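Long-range contact in citrate synthase (Metallosphaera sedula, PDB 6ABY), which probably catalyses the condensation of oxaloacetate with acetyl-CoA and water to give citrate and free CoA, feeding the tricarboxylic acid cycle: residues H176-M181 / S330-G335. Sequence-based numbering, arbitrary orientation.
Sequences HMDHEM and SARVIG. With OAA (oxaloacetate ion), chain F.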
loop_
_atom_site.group_PDB
_atom_site.type_symbol
_atom_site.label_atom_id
_atom_site.label_comp_id
_atom_site.label_asym_id
_atom_site.label_seq_id
_atom_site.Cartn_x
_atom_site.Cartn_y
_atom_site.Cartn_z
ATOM N N HIS B 176 -8.930 -19.560 1.151
ATOM C CA HIS B 176 -8.586 -18.158 0.803
ATOM C C HIS B 176 -7.146 -17.819 1.215
ATOM O O HIS B 176 -6.718 -16.691 0.971
ATOM C CB HIS B 176 -9.589 -17.183 1.417
ATOM C CG HIS B 176 -10.953 -17.242 0.826
ATOM N ND1 HIS B 176 -11.896 -18.155 1.248
ATOM C CD2 HIS B 176 -11.555 -16.467 -0.100
ATOM C CE1 HIS B 176 -13.011 -17.965 0.567
ATOM N NE2 HIS B 176 -12.824 -16.944 -0.275
ATOM N N MET B 177 -6.386 -18.764 1.765
ATOM C CA MET B 177 -5.066 -18.437 2.338
ATOM C C MET B 177 -4.086 -17.937 1.270
ATOM O O MET B 177 -3.278 -17.015 1.610
ATOM C CB MET B 177 -4.469 -19.618 3.103
ATOM C CG MET B 177 -5.055 -19.725 4.467
ATOM S SD MET B 177 -4.420 -21.131 5.422
ATOM C CE MET B 177 -5.427 -21.025 6.880
ATOM N N ASP B 178 -4.041 -18.557 0.089
ATOM C CA ASP B 178 -3.118 -18.082 -0.974
ATOM C C ASP B 178 -3.704 -18.395 -2.336
ATOM O O ASP B 178 -4.440 -19.425 -2.515
ATOM C CB ASP B 178 -1.670 -18.612 -0.899
ATOM C CG ASP B 178 -0.720 -17.730 -1.725
ATOM O OD1 ASP B 178 -0.718 -16.476 -1.461
ATOM O OD2 ASP B 178 -0.062 -18.235 -2.689
ATOM N N HIS B 179 -3.359 -17.544 -3.292
ATOM C CA HIS B 179 -3.653 -17.841 -4.706
ATOM C C HIS B 179 -2.558 -17.274 -5.613
ATOM O O HIS B 179 -2.898 -16.745 -6.654
ATOM C CB HIS B 179 -5.071 -17.375 -5.009
ATOM C CG HIS B 179 -5.741 -18.244 -6.003
ATOM N ND1 HIS B 179 -6.273 -17.740 -7.193
ATOM C CD2 HIS B 179 -5.944 -19.578 -6.016
ATOM C CE1 HIS B 179 -6.812 -18.740 -7.873
ATOM N NE2 HIS B 179 -6.695 -19.862 -7.130
ATOM N N GLU B 180 -1.299 -17.464 -5.232
ATOM C CA GLU B 180 -0.108 -17.178 -6.071
ATOM C C GLU B 180 -0.120 -15.659 -6.308
ATOM O O GLU B 180 -0.355 -14.868 -5.302
ATOM C CB GLU B 180 -0.128 -18.109 -7.302
ATOM C CG GLU B 180 1.258 -18.493 -7.825
ATOM C CD GLU B 180 1.328 -19.504 -8.984
ATOM O OE1 GLU B 180 0.319 -20.238 -9.225
ATOM O OE2 GLU B 180 2.404 -19.591 -9.647
ATOM N N MET B 181 0.053 -15.240 -7.553
ATOM C CA MET B 181 0.284 -13.813 -7.905
ATOM C C MET B 181 -1.028 -13.142 -8.344
ATOM O O MET B 181 -1.835 -13.749 -9.093
ATOM C CB MET B 181 1.311 -13.736 -9.033
ATOM C CG MET B 181 2.002 -12.412 -9.104
ATOM S SD MET B 181 2.553 -11.763 -7.524
ATOM C CE MET B 181 3.652 -13.067 -6.962
ATOM N N SER B 330 -8.304 -11.897 6.403
ATOM C CA SER B 330 -7.890 -12.649 7.620
ATOM C C SER B 330 -7.165 -13.956 7.222
ATOM O O SER B 330 -6.308 -14.410 7.987
ATOM C CB SER B 330 -9.055 -12.938 8.547
ATOM O OG SER B 330 -9.932 -13.935 8.026
ATOM N N ALA B 331 -7.544 -14.558 6.100
ATOM C CA ALA B 331 -6.928 -15.766 5.509
ATOM C C ALA B 331 -5.753 -15.402 4.616
ATOM O O ALA B 331 -4.667 -16.023 4.784
ATOM C CB ALA B 331 -7.925 -16.527 4.706
ATOM N N ARG B 332 -5.955 -14.462 3.695
ATOM C CA ARG B 332 -4.950 -14.187 2.644
ATOM C C ARG B 332 -3.671 -13.586 3.243
ATOM O O ARG B 332 -2.619 -13.674 2.573
ATOM C CB ARG B 332 -5.539 -13.279 1.563
ATOM C CG ARG B 332 -4.608 -13.057 0.375
ATOM C CD ARG B 332 -4.110 -14.349 -0.287
ATOM N NE ARG B 332 -5.195 -15.188 -0.795
ATOM C CZ ARG B 332 -5.833 -14.980 -1.946
ATOM N NH1 ARG B 332 -5.535 -13.941 -2.713
ATOM N NH2 ARG B 332 -6.829 -15.763 -2.293
ATOM N N VAL B 333 -3.741 -12.959 4.414
ATOM C CA VAL B 333 -2.547 -12.396 5.116
ATOM C C VAL B 333 -1.456 -13.472 5.267
ATOM O O VAL B 333 -0.262 -13.128 5.238
ATOM C CB VAL B 333 -2.894 -11.756 6.468
ATOM C CG1 VAL B 333 -3.421 -12.751 7.511
ATOM C CG2 VAL B 333 -1.703 -11.022 7.031
ATOM N N ILE B 334 -1.847 -14.736 5.454
ATOM C CA ILE B 334 -0.887 -15.863 5.562
ATOM C C ILE B 334 -0.141 -15.993 4.237
ATOM O O ILE B 334 1.088 -16.019 4.271
ATOM C CB ILE B 334 -1.622 -17.165 5.925
ATOM C CG1 ILE B 334 -2.281 -16.997 7.295
ATOM C CG2 ILE B 334 -0.630 -18.320 5.868
ATOM C CD1 ILE B 334 -3.360 -17.990 7.596
ATOM N N GLY B 335 -0.884 -16.058 3.133
ATOM C CA GLY B 335 -0.338 -16.114 1.769
ATOM C C GLY B 335 0.543 -14.903 1.494
ATOM O O GLY B 335 1.690 -15.078 1.033
HETATM O O1 OAA F . -6.998 -13.682 -9.766
HETATM O O2 OAA F . -5.804 -14.401 -7.998
HETATM O O4 OAA F . -7.264 -13.580 -4.909
HETATM O O5 OAA F . -8.123 -15.538 -4.790
HETATM O O3 OAA F . -8.975 -15.284 -7.196
HETATM C C1 OAA F . -6.806 -13.828 -8.520
HETATM C C2 OAA F . -7.867 -13.296 -7.577
HETATM C C3 OAA F . -8.292 -14.409 -6.687
HETATM C C4 OAA F . -7.891 -14.504 -5.421
HETATM O O HOH W 1 -7.074 -18.855 -2.308
#
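Arg332 reaches from helix 324-343 to the backbone of His176 and to oxaloacetate, in the largely helical fold of citrate synthase; the loop 176-181, between helices 163-174 and 183-193, forms part of the oxaloacetate site. The contact illustrates how a guanidinium group can be held by a backbone carbonyl at NE while its terminal nitrogens serve a ligand, NH2 being shared. With CG anti to the backbone N (chi1 -174°) and bends at the next two torsions, the chain curls until Arg332 NE donates to His176 O at 2.8 Å. That donor stands above the carbonyl plane, and NH2 adds a weak bond to the same oxygen. The two terminal nitrogens grip one carboxylate of oxaloacetate, Arg332 NH1 to O4 at 2.8 Å and NH2 to O5, both nearly straight. The backbone N of His179 sits over one guanidinium face, while a water donates to Asp178 O and accepts weakly from NH2. Without the guanidinium, as with an alanine here, that carboxylate would probably lose its paired donors and His176 O its strongest partner in this contact. His179, its NE2 engaged by Tyr256, adds a long, weak bond from ND1 to O2 of the other carboxylate; Arg262, His253 and Asn182 also hydrogen-bond the ligand. Asp178 OD2 closes an Asx turn by accepting from Glu180 N, and also hydrogen-bonds Thr18 OG1 and His339 NE2. Asp178 OD1 lies 3.3 Å from Gly335 CA, where a side chain would clash. Farther from the ligand, Met177 CE meets Ile334 CD1, and Met177 O accepts a weak bond from Gly335 N at 3.0 Å.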